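Local coordinates for glucan-binding protein C, GbpC (Streptococcus mutans UA159, PDB 5UQZ) that probably binds glucan at the streptococcal cell surface and mediates both sucrose-independent and sucrose-dependent adherence of the bacterium, at residues 31-36 and 341-345; 63-67 and 141-145; 219-223 and 329-335; 249-254 and 299-304. Residue numbers count along the deposited sequence, not the author numbering.

Contact 1: 31-36 and 341-345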
loop_
_atom_site.group_PDB
_atom_site.type_symbol
_atom_site.label_atom_id
_atom_site.label_comp_id
_atom_site.label_asym_id
_atom_site.label_seq_id
_atom_site.Cartn_x
_atom_site.Cartn_y
_atom_site.Cartn_z
ATOM N N ASP A 31 18.304 -8.969 13.086
ATOM C CA ASP A 31 18.724 -7.798 12.323
ATOM C C ASP A 31 19.737 -8.150 11.237
ATOM O O ASP A 31 19.722 -7.541 10.160
ATOM C CB ASP A 31 19.352 -6.756 13.243
ATOM C CG ASP A 31 18.342 -6.039 14.133
ATOM O OD1 ASP A 31 17.125 -6.167 13.898
ATOM O OD2 ASP A 31 18.770 -5.328 15.079
ATOM N N VAL A 32 20.651 -9.088 11.499
ATOM C CA VAL A 32 21.633 -9.466 10.485
ATOM C C VAL A 32 20.926 -10.055 9.281
ATOM O O VAL A 32 21.279 -9.759 8.140
ATOM C CB VAL A 32 22.688 -10.437 11.043
ATOM C CG1 VAL A 32 23.493 -11.106 9.907
ATOM C CG2 VAL A 32 23.611 -9.734 12.000
ATOM N N LYS A 33 19.912 -10.890 9.511
ATOM C CA LYS A 33 19.210 -11.468 8.375
ATOM C C LYS A 33 18.486 -10.398 7.579
ATOM O O LYS A 33 18.470 -10.433 6.334
ATOM C CB LYS A 33 18.234 -12.531 8.882
ATOM C CG LYS A 33 18.960 -13.799 9.298
ATOM C CD LYS A 33 18.036 -14.816 9.804
ATOM C CE LYS A 33 17.399 -14.287 11.012
ATOM N NZ LYS A 33 15.953 -14.626 11.068
ATOM N N GLU A 34 17.867 -9.447 8.273
ATOM C CA GLU A 34 17.169 -8.393 7.556
ATOM C C GLU A 34 18.154 -7.543 6.778
ATOM O O GLU A 34 17.897 -7.184 5.626
ATOM C CB GLU A 34 16.376 -7.514 8.520
ATOM C CG GLU A 34 15.188 -8.194 9.136
ATOM C CD GLU A 34 14.242 -7.203 9.796
ATOM O OE1 GLU A 34 14.467 -5.968 9.754
ATOM O OE2 GLU A 34 13.235 -7.663 10.341
ATOM N N TYR A 35 19.291 -7.220 7.397
ATOM C CA TYR A 35 20.318 -6.422 6.749
ATOM C C TYR A 35 20.823 -7.112 5.494
ATOM O O TYR A 35 20.997 -6.481 4.443
ATOM C CB TYR A 35 21.484 -6.211 7.725
ATOM C CG TYR A 35 22.631 -5.524 7.066
ATOM C CD1 TYR A 35 22.660 -4.136 6.949
ATOM C CD2 TYR A 35 23.658 -6.256 6.501
ATOM C CE1 TYR A 35 23.696 -3.507 6.346
ATOM C CE2 TYR A 35 24.714 -5.617 5.847
ATOM C CZ TYR A 35 24.704 -4.246 5.773
ATOM O OH TYR A 35 25.743 -3.573 5.173
ATOM N N GLU A 36 21.101 -8.418 5.583
ATOM C CA GLU A 36 21.631 -9.102 4.417
ATOM C C GLU A 36 20.624 -9.090 3.277
ATOM O O GLU A 36 21.003 -8.948 2.100
ATOM C CB GLU A 36 22.057 -10.517 4.779
ATOM C CG GLU A 36 23.246 -10.584 5.752
ATOM C CD GLU A 36 24.525 -9.956 5.212
ATOM O OE1 GLU A 36 24.718 -9.886 3.980
ATOM O OE2 GLU A 36 25.381 -9.566 6.044
ATOM N N PRO A 341 20.879 0.135 3.392
ATOM C CA PRO A 341 20.642 -0.251 4.797
ATOM C C PRO A 341 21.692 0.261 5.759
ATOM O O PRO A 341 21.568 0.031 6.966
ATOM C CB PRO A 341 20.673 -1.775 4.745
ATOM C CG PRO A 341 21.634 -2.085 3.635
ATOM C CD PRO A 341 21.449 -0.961 2.591
ATOM N N GLY A 342 22.708 0.957 5.278
ATOM C CA GLY A 342 23.761 1.428 6.172
ATOM C C GLY A 342 24.745 0.324 6.544
ATOM O O GLY A 342 25.010 -0.603 5.772
ATOM N N ALA A 343 25.288 0.429 7.750
ATOM C CA ALA A 343 26.326 -0.486 8.220
ATOM C C ALA A 343 25.708 -1.760 8.771
ATOM O O ALA A 343 24.612 -1.746 9.333
ATOM C CB ALA A 343 27.176 0.164 9.315
ATOM N N LYS A 344 26.422 -2.870 8.588
ATOM C CA LYS A 344 25.957 -4.138 9.122
ATOM C C LYS A 344 25.794 -4.064 10.640
ATOM O O LYS A 344 26.611 -3.450 11.332
ATOM C CB LYS A 344 26.927 -5.250 8.732
ATOM C CG LYS A 344 26.497 -6.632 9.128
ATOM C CD LYS A 344 27.654 -7.587 9.110
ATOM C CE LYS A 344 27.196 -8.999 8.814
ATOM N NZ LYS A 344 28.044 -10.005 9.498
ATOM N N PRO A 345 24.738 -4.640 11.184
ATOM C CA PRO A 345 24.591 -4.711 12.640
ATOM C C PRO A 345 25.804 -5.352 13.295
ATOM O O PRO A 345 26.463 -6.229 12.725
ATOM C CB PRO A 345 23.347 -5.594 12.824
ATOM C CG PRO A 345 22.570 -5.458 11.569
ATOM C CD PRO A 345 23.611 -5.272 10.479
#

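Contact 2: 63-67 and 141-145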
loop_
_atom_site.group_PDB
_atom_site.type_symbol
_atom_site.label_atom_id
_atom_site.label_comp_id
_atom_site.label_asym_id
_atom_site.label_seq_id
_atom_site.Cartn_x
_atom_site.Cartn_y
_atom_site.Cartn_z
ATOM N N GLY A 63 9.579 9.878 -16.126
ATOM C CA GLY A 63 9.235 11.241 -16.471
ATOM C C GLY A 63 8.012 11.750 -15.736
ATOM O O GLY A 63 7.641 12.917 -15.933
ATOM N N LEU A 64 7.364 10.911 -14.935
ATOM C CA LEU A 64 6.148 11.299 -14.235
ATOM C C LEU A 64 6.529 11.745 -12.825
ATOM O O LEU A 64 7.223 11.019 -12.108
ATOM C CB LEU A 64 5.193 10.115 -14.142
ATOM C CG LEU A 64 3.872 10.435 -13.395
ATOM C CD1 LEU A 64 2.998 11.384 -14.187
ATOM C CD2 LEU A 64 3.109 9.118 -13.160
ATOM N N VAL A 65 6.028 12.913 -12.424
ATOM C CA VAL A 65 6.069 13.371 -11.044
ATOM C C VAL A 65 4.613 13.527 -10.621
ATOM O O VAL A 65 3.919 14.419 -11.112
ATOM C CB VAL A 65 6.861 14.688 -10.897
ATOM C CG1 VAL A 65 6.869 15.108 -9.440
ATOM C CG2 VAL A 65 8.283 14.532 -11.468
ATOM N N PHE A 66 4.145 12.639 -9.760
ATOM C CA PHE A 66 2.737 12.579 -9.384
ATOM C C PHE A 66 2.707 11.916 -8.015
ATOM O O PHE A 66 2.468 10.717 -7.866
ATOM C CB PHE A 66 1.977 11.780 -10.431
ATOM C CG PHE A 66 0.483 11.646 -10.136
ATOM C CD1 PHE A 66 -0.327 12.771 -9.985
ATOM C CD2 PHE A 66 -0.098 10.409 -10.039
ATOM C CE1 PHE A 66 -1.697 12.617 -9.735
ATOM C CE2 PHE A 66 -1.453 10.261 -9.810
ATOM C CZ PHE A 66 -2.238 11.367 -9.678
ATOM N N ILE A 67 3.018 12.709 -7.001
ATOM C CA ILE A 67 3.248 12.147 -5.678
ATOM C C ILE A 67 2.509 12.822 -4.567
ATOM O O ILE A 67 2.230 12.193 -3.539
ATOM C CB ILE A 67 4.723 12.028 -5.345
ATOM C CG1 ILE A 67 4.939 11.382 -3.982
ATOM C CG2 ILE A 67 5.331 13.263 -5.411
ATOM C CD1 ILE A 67 4.024 10.069 -3.812
ATOM N N ASN A 141 1.682 20.252 -8.211
ATOM C CA ASN A 141 3.046 19.726 -8.034
ATOM C C ASN A 141 3.437 18.735 -9.103
ATOM O O ASN A 141 4.511 18.143 -8.942
ATOM C CB ASN A 141 3.160 18.995 -6.690
ATOM C CG ASN A 141 3.008 19.929 -5.526
ATOM O OD1 ASN A 141 3.517 21.044 -5.552
ATOM N ND2 ASN A 141 2.276 19.484 -4.493
ATOM N N SER A 142 2.596 18.437 -10.076
ATOM C CA SER A 142 2.774 17.251 -10.894
ATOM C C SER A 142 3.076 17.593 -12.352
ATOM O O SER A 142 2.623 18.621 -12.877
ATOM C CB SER A 142 1.536 16.351 -10.796
ATOM O OG SER A 142 1.396 15.875 -9.464
ATOM N N LYS A 143 3.816 16.694 -13.020
ATOM C CA LYS A 143 4.147 16.899 -14.427
ATOM C C LYS A 143 4.431 15.544 -15.047
ATOM O O LYS A 143 4.707 14.558 -14.346
ATOM C CB LYS A 143 5.369 17.807 -14.586
ATOM C CG LYS A 143 6.643 17.251 -14.053
ATOM C CD LYS A 143 7.839 18.143 -14.390
ATOM C CE LYS A 143 9.137 17.494 -13.842
ATOM N NZ LYS A 143 10.368 18.078 -14.473
ATOM N N TYR A 144 4.405 15.514 -16.374
ATOM C CA TYR A 144 4.838 14.323 -17.123
ATOM C C TYR A 144 5.707 14.802 -18.273
ATOM O O TYR A 144 5.230 15.562 -19.118
ATOM C CB TYR A 144 3.629 13.547 -17.664
ATOM C CG TYR A 144 4.078 12.438 -18.569
ATOM C CD1 TYR A 144 4.569 11.237 -18.039
ATOM C CD2 TYR A 144 4.051 12.599 -19.940
ATOM C CE1 TYR A 144 5.043 10.213 -18.876
ATOM C CE2 TYR A 144 4.492 11.563 -20.800
ATOM C CZ TYR A 144 5.001 10.360 -20.257
ATOM O OH TYR A 144 5.430 9.311 -21.044
ATOM N N ASN A 145 6.945 14.337 -18.320
ATOM C CA ASN A 145 7.887 14.750 -19.379
ATOM C C ASN A 145 7.847 16.269 -19.584
ATOM O O ASN A 145 7.748 16.784 -20.706
ATOM C CB ASN A 145 7.616 13.973 -20.678
ATOM C CG ASN A 145 8.210 12.556 -20.620
ATOM O OD1 ASN A 145 8.987 12.219 -19.722
ATOM N ND2 ASN A 145 7.834 11.727 -21.587
HETATM O O HOH W 1 3.345 15.459 -7.340
#

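Contact 3: 219-223 and 329-335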
loop_
_atom_site.group_PDB
_atom_site.type_symbol
_atom_site.label_atom_id
_atom_site.label_comp_id
_atom_site.label_asym_id
_atom_site.label_seq_id
_atom_site.Cartn_x
_atom_site.Cartn_y
_atom_site.Cartn_z
ATOM N N ILE A 219 6.258 5.825 -14.833
ATOM C CA ILE A 219 6.514 4.675 -13.977
ATOM C C ILE A 219 5.684 4.875 -12.718
ATOM O O ILE A 219 5.824 5.893 -12.024
ATOM C CB ILE A 219 8.004 4.486 -13.657
ATOM C CG1 ILE A 219 8.887 4.604 -14.920
ATOM C CG2 ILE A 219 8.196 3.103 -12.981
ATOM C CD1 ILE A 219 8.507 3.701 -16.063
ATOM N N MET A 220 4.798 3.938 -12.428
ATOM C CA MET A 220 3.862 4.096 -11.327
ATOM C C MET A 220 4.012 2.961 -10.326
ATOM O O MET A 220 4.328 1.816 -10.665
ATOM C CB MET A 220 2.447 4.175 -11.862
ATOM C CG MET A 220 2.306 5.410 -12.748
ATOM S SD MET A 220 0.639 5.878 -13.141
ATOM C CE MET A 220 0.150 6.509 -11.537
ATOM N N SER A 221 3.736 3.281 -9.085
ATOM C CA SER A 221 3.903 2.343 -7.991
ATOM C C SER A 221 2.721 1.394 -7.902
ATOM O O SER A 221 1.571 1.772 -8.133
ATOM C CB SER A 221 4.022 3.125 -6.688
ATOM O OG SER A 221 2.842 3.868 -6.442
ATOM N N LEU A 222 3.005 0.158 -7.501
ATOM C CA LEU A 222 1.998 -0.820 -7.101
ATOM C C LEU A 222 2.525 -1.407 -5.789
ATOM O O LEU A 222 2.912 -2.587 -5.673
ATOM C CB LEU A 222 1.817 -1.891 -8.192
ATOM C CG LEU A 222 1.292 -1.293 -9.514
ATOM C CD1 LEU A 222 1.381 -2.274 -10.653
ATOM C CD2 LEU A 222 -0.133 -0.726 -9.388
ATOM N N SER A 223 2.545 -0.561 -4.769
ATOM C CA SER A 223 3.101 -0.928 -3.483
ATOM C C SER A 223 2.072 -1.642 -2.615
ATOM O O SER A 223 0.882 -1.721 -2.932
ATOM C CB SER A 223 3.573 0.328 -2.768
ATOM O OG SER A 223 4.567 0.999 -3.540
ATOM N N PHE A 329 -5.704 1.006 -1.838
ATOM C CA PHE A 329 -4.937 0.887 -3.069
ATOM C C PHE A 329 -4.593 2.281 -3.527
ATOM O O PHE A 329 -5.491 3.072 -3.823
ATOM C CB PHE A 329 -5.755 0.180 -4.162
ATOM C CG PHE A 329 -4.973 0.026 -5.418
ATOM C CD1 PHE A 329 -4.082 -1.020 -5.561
ATOM C CD2 PHE A 329 -5.063 0.974 -6.428
ATOM C CE1 PHE A 329 -3.282 -1.111 -6.712
ATOM C CE2 PHE A 329 -4.279 0.864 -7.563
ATOM C CZ PHE A 329 -3.393 -0.176 -7.709
ATOM N N ALA A 330 -3.307 2.554 -3.649
ATOM C CA ALA A 330 -2.841 3.818 -4.163
ATOM C C ALA A 330 -1.877 3.544 -5.300
ATOM O O ALA A 330 -1.156 2.533 -5.293
ATOM C CB ALA A 330 -2.191 4.701 -3.100
ATOM N N THR A 331 -1.883 4.413 -6.293
ATOM C CA THR A 331 -0.808 4.356 -7.287
ATOM C C THR A 331 -0.413 5.781 -7.627
ATOM O O THR A 331 -1.246 6.679 -7.719
ATOM C CB THR A 331 -1.238 3.529 -8.552
ATOM O OG1 THR A 331 -0.125 3.496 -9.472
ATOM C CG2 THR A 331 -2.415 4.178 -9.255
ATOM N N ASN A 332 0.869 5.997 -7.792
ATOM C CA ASN A 332 1.454 7.332 -7.925
ATOM C C ASN A 332 2.876 7.108 -8.451
ATOM O O ASN A 332 3.255 5.982 -8.771
ATOM C CB ASN A 332 1.361 8.062 -6.593
ATOM C CG ASN A 332 1.874 7.223 -5.495
ATOM O OD1 ASN A 332 3.013 6.682 -5.581
ATOM N ND2 ASN A 332 1.048 7.002 -4.489
ATOM N N SER A 333 3.674 8.159 -8.520
ATOM C CA SER A 333 5.027 8.014 -9.062
ATOM C C SER A 333 6.046 7.593 -8.037
ATOM O O SER A 333 7.207 7.394 -8.406
ATOM C CB SER A 333 5.482 9.303 -9.730
ATOM O OG SER A 333 5.547 10.378 -8.807
ATOM N N ALA A 334 5.649 7.403 -6.773
ATOM C CA ALA A 334 6.620 7.078 -5.721
ATOM C C ALA A 334 6.813 5.571 -5.619
ATOM O O ALA A 334 6.280 4.878 -4.743
ATOM C CB ALA A 334 6.165 7.682 -4.415
ATOM N N VAL A 335 7.575 5.050 -6.547
ATOM C CA VAL A 335 7.895 3.633 -6.566
ATOM C C VAL A 335 8.775 3.284 -5.376
ATOM O O VAL A 335 9.745 3.983 -5.078
ATOM C CB VAL A 335 8.564 3.297 -7.912
ATOM C CG1 VAL A 335 8.979 1.812 -7.958
ATOM C CG2 VAL A 335 7.641 3.649 -9.089
HETATM O O HOH W 2 1.453 2.170 -4.743
HETATM O O HOH W 3 -1.334 0.621 -2.535
HETATM O O HOH W 4 5.050 3.487 -2.818
HETATM O O HOH W 5 -0.763 -0.233 -5.226
#

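Contact 4: 249-254 and 299-304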
loop_
_atom_site.group_PDB
_atom_site.type_symbol
_atom_site.label_atom_id
_atom_site.label_comp_id
_atom_site.label_asym_id
_atom_site.label_seq_id
_atom_site.Cartn_x
_atom_site.Cartn_y
_atom_site.Cartn_z
ATOM N N ILE A 249 10.563 -5.261 -8.913
ATOM C CA ILE A 249 11.386 -4.556 -7.925
ATOM C C ILE A 249 12.371 -5.557 -7.321
ATOM O O ILE A 249 11.938 -6.598 -6.819
ATOM C CB ILE A 249 10.525 -3.926 -6.828
ATOM C CG1 ILE A 249 9.492 -2.919 -7.416
ATOM C CG2 ILE A 249 11.423 -3.283 -5.758
ATOM C CD1 ILE A 249 10.087 -1.747 -8.024
ATOM N N PRO A 250 13.680 -5.333 -7.422
ATOM C CA PRO A 250 14.642 -6.331 -6.896
ATOM C C PRO A 250 14.418 -6.604 -5.421
ATOM O O PRO A 250 14.195 -5.689 -4.630
ATOM C CB PRO A 250 16.014 -5.676 -7.113
ATOM C CG PRO A 250 15.763 -4.468 -7.823
ATOM C CD PRO A 250 14.324 -4.129 -7.976
ATOM N N GLY A 251 14.450 -7.885 -5.062
ATOM C CA GLY A 251 14.254 -8.308 -3.682
ATOM C C GLY A 251 12.819 -8.328 -3.232
ATOM O O GLY A 251 12.572 -8.700 -2.073
ATOM N N SER A 252 11.879 -7.908 -4.058
ATOM C CA SER A 252 10.488 -7.895 -3.627
ATOM C C SER A 252 9.890 -9.294 -3.613
ATOM O O SER A 252 10.277 -10.177 -4.405
ATOM C CB SER A 252 9.688 -7.022 -4.583
ATOM O OG SER A 252 8.328 -7.074 -4.214
ATOM N N SER A 253 8.909 -9.493 -2.716
ATOM C CA SER A 253 8.064 -10.686 -2.707
ATOM C C SER A 253 7.091 -10.728 -3.879
ATOM O O SER A 253 6.492 -11.787 -4.106
ATOM C CB SER A 253 7.289 -10.707 -1.388
ATOM O OG SER A 253 6.358 -9.625 -1.322
ATOM N N VAL A 254 6.915 -9.611 -4.602
ATOM C CA VAL A 254 5.891 -9.502 -5.631
ATOM C C VAL A 254 6.502 -9.851 -6.994
ATOM O O VAL A 254 7.543 -9.304 -7.386
ATOM C CB VAL A 254 5.327 -8.069 -5.652
ATOM C CG1 VAL A 254 4.420 -7.839 -6.854
ATOM C CG2 VAL A 254 4.633 -7.809 -4.340
ATOM N N TYR A 299 9.825 -1.710 -0.250
ATOM C CA TYR A 299 10.037 -2.390 -1.525
ATOM C C TYR A 299 9.666 -3.857 -1.443
ATOM O O TYR A 299 9.298 -4.467 -2.452
ATOM C CB TYR A 299 11.513 -2.246 -1.991
ATOM C CG TYR A 299 12.446 -3.175 -1.251
ATOM C CD1 TYR A 299 13.018 -2.825 -0.023
ATOM C CD2 TYR A 299 12.700 -4.454 -1.745
ATOM C CE1 TYR A 299 13.836 -3.695 0.688
ATOM C CE2 TYR A 299 13.503 -5.339 -1.045
ATOM C CZ TYR A 299 14.066 -4.950 0.181
ATOM O OH TYR A 299 14.852 -5.781 0.907
ATOM N N TYR A 300 9.755 -4.441 -0.241
ATOM C CA TYR A 300 9.569 -5.875 -0.138
ATOM C C TYR A 300 8.164 -6.295 -0.536
ATOM O O TYR A 300 7.968 -7.444 -0.953
ATOM C CB TYR A 300 9.876 -6.314 1.288
ATOM C CG TYR A 300 9.639 -7.757 1.569
ATOM C CD1 TYR A 300 10.419 -8.768 0.964
ATOM C CD2 TYR A 300 8.661 -8.143 2.482
ATOM C CE1 TYR A 300 10.168 -10.107 1.222
ATOM C CE2 TYR A 300 8.441 -9.479 2.773
ATOM C CZ TYR A 300 9.191 -10.452 2.147
ATOM O OH TYR A 300 8.951 -11.791 2.431
ATOM N N GLY A 301 7.179 -5.419 -0.357
ATOM C CA GLY A 301 5.814 -5.740 -0.711
ATOM C C GLY A 301 5.350 -5.055 -1.982
ATOM O O GLY A 301 4.135 -4.973 -2.206
ATOM N N ALA A 302 6.269 -4.609 -2.832
ATOM C CA ALA A 302 5.891 -3.707 -3.910
ATOM C C ALA A 302 6.198 -4.253 -5.301
ATOM O O ALA A 302 7.171 -4.984 -5.520
ATOM C CB ALA A 302 6.656 -2.403 -3.791
ATOM N N GLY A 303 5.366 -3.837 -6.253
ATOM C CA GLY A 303 5.664 -3.906 -7.667
ATOM C C GLY A 303 5.617 -2.513 -8.249
ATOM O O GLY A 303 5.435 -1.516 -7.546
ATOM N N ALA A 304 5.742 -2.414 -9.563
ATOM C CA ALA A 304 5.601 -1.164 -10.278
ATOM C C ALA A 304 5.181 -1.478 -11.696
ATOM O O ALA A 304 5.182 -2.641 -12.105
ATOM C CB ALA A 304 6.916 -0.396 -10.302
HETATM O O HOH W 6 8.116 -6.507 -7.757
HETATM O O HOH W 7 14.480 -8.424 0.007
#

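Contact 1: 31-36 and 341-345
Tyr35 is the bump here: its side chain projects from the helix into the concave side of the bend made by residues 341-345, and Tyr35 is the most covered residue of the contact. Lys344 CA sits over one face in a CH-pi contact, 3.6 Å from the ring centroid, while Pro341 CG approaches Tyr35 CE1 at 3.7 Å and Pro345 CD reaches Tyr35 CG at 3.6 Å. At the ring's edge, Tyr35 OH donates a hydrogen bond of 3.1 Å to Gly342 O. Pro345 settles against the helix one turn back, with its CG 3.8 Å from Asp31 O and its CB 4.2 Å from Val32 CG2. Further along the same helix, Pro341 also touches Gln38, Lys39 and Tyr42. Lys344 brings its CE to 3.4 Å from Glu36 OE2, but its NZ stays 4.4 Å from that oxygen, beyond a salt bridge. Proline and tyrosine packing, pinned by one hydroxyl, therefore holds the C-terminal part of this fragment against its long first helix, predicted here to be coiled coil.

Contact 2: 63-67 and 141-145
Three backbone hydrogen bonds join the segments as short antiparallel strands. Val65 and Lys143 form a hydrogen-bonded pair, with Val65 N to Lys143 O at 2.9 Å and Lys143 N to Val65 O at 3.0 Å; Asn145 N then reaches Gly63 O at 2.9 Å. Between these bonds lies the non-hydrogen-bonded pair Leu64 and Tyr144. Past Phe66 and Ser142 the two chains part, and water 1 fills the gap, accepting from Ile67 N (2.8 Å) and donating to Ser142 OG (2.9 Å), which is also hydrogen-bonded to Glu69. Side chains divide between the two faces: Leu64 CB packs against Tyr144 CD1 at 4.1 Å on one, Val65 CG2 against Lys143 CE at 3.9 Å on the other, where Lys143 forms a salt bridge with Asp146. Gly63 leaves the space that Asn145 OD1 needs, since a CB there would clash with it; Asn145 ND2 is hydrogen-bonded to Asn217. Strand 64-65 borders a three-stranded sheet, with 143-144 central and 147-148 beyond; Phe66 meets Phe203 of strand 194-204 edge-to-face.

Contact 3: 219-223 and 329-335
Although residues 329-335 run beside strand 219-222, a single backbone-to-backbone hydrogen bond joins the two: Ser221 N donates to Asn332 O at 2.8 Å. Side chains and water supply the rest. Thr331 OG1 donates to Ser221 O at 2.8 Å, a hydroxyl standing in where a strand would offer an amide, and Ser221 OG lies 2.9 Å from Asn332 OD1. Asn332 OD1 accepts from Ala334 N at 3.0 Å, closing an Asx turn that bends the chain round Ser221. Where the segments separate, water 2 links Ser223 N (2.9 Å), Ala330 O (2.7 Å) and Ser221 OG (2.8 Å), and water 4 bridges Ser223 OG (2.6 Å) and Ala334 O (2.7 Å). Apolar contacts mark both ends: Ile219 CG2 meets Val335 CG2 at 4.0 Å, and Leu222 CD2 touches the edge of the Phe329 ring at CZ, 3.7 Å away. Met220 and Leu222 turn their backbone bonds to strand 303-306, so Ser221 meets the loop along the border of that sheet. The contact thus joins a sheet border to an Asx turn within the beta-supersandwich, near the calcium site formed by Ser224, Asn226 and Glu237.

Contact 4: 249-254 and 299-304
A type II beta turn, Ile249 to Ser252, is followed directly by an ST turn in which Ser252 OG accepts from Val254 N at 2.9 Å. The serine rotamers explain how this double turn grips residues 299-304. With chi1 t, Ser252 aims its OG at Ala302 O and donates to it at 2.7 Å, so one hydroxyl serves both the turn and the contact. Ser253 takes p instead, which brings its OG to Tyr300 O at 2.7 Å, beside its own amide, Ser253 N, bound to the same Tyr300 O at 2.9 Å; its CB lies over the Tyr300 ring face in a CH-pi contact. Tyr300 is t, with its hydroxyl bonded to Thr275 N and its ring edge-to-face with Phe276 and Trp284. Tyr299 is p, which folds its ring back along the turn, close to Gly251. There the positive phi favours glycine, and a CB would crowd Tyr299 CE2. Ile249, m at both chi angles, puts CD1 4.1 Å from Ala304 CB. The turn thus packs between strand 303-306 and the long helix 3-51, where Pro250 touches Tyr45. Water 6 accepts from Ile249 N at 3.0 Å and donates to Val254 O and Ala302 O, both at 2.9 Å.

From the N terminus the chain first lays down the long helix carrying 31-36, whose partner, 341-345, comes last; contact 1 therefore encloses the other three. Contact 2 opens at 63-67 and closes at 141-145, before contact 3 begins. Contact 3 runs from 219-223 to 329-335, and contact 4, from 249-254 to 299-304, is nested inside it; none cross. In space, contact 2 meets contact 3 through Phe66 N and Ser333 OG, and contact 3 meets contact 4 through neighbouring strands 219-222 and 303-306, giving a continuous line across the beta domain. Contact 1 stands apart, tying the fragment's C-terminal part to the helix about 6 Å from contact 4 at the nearest atoms.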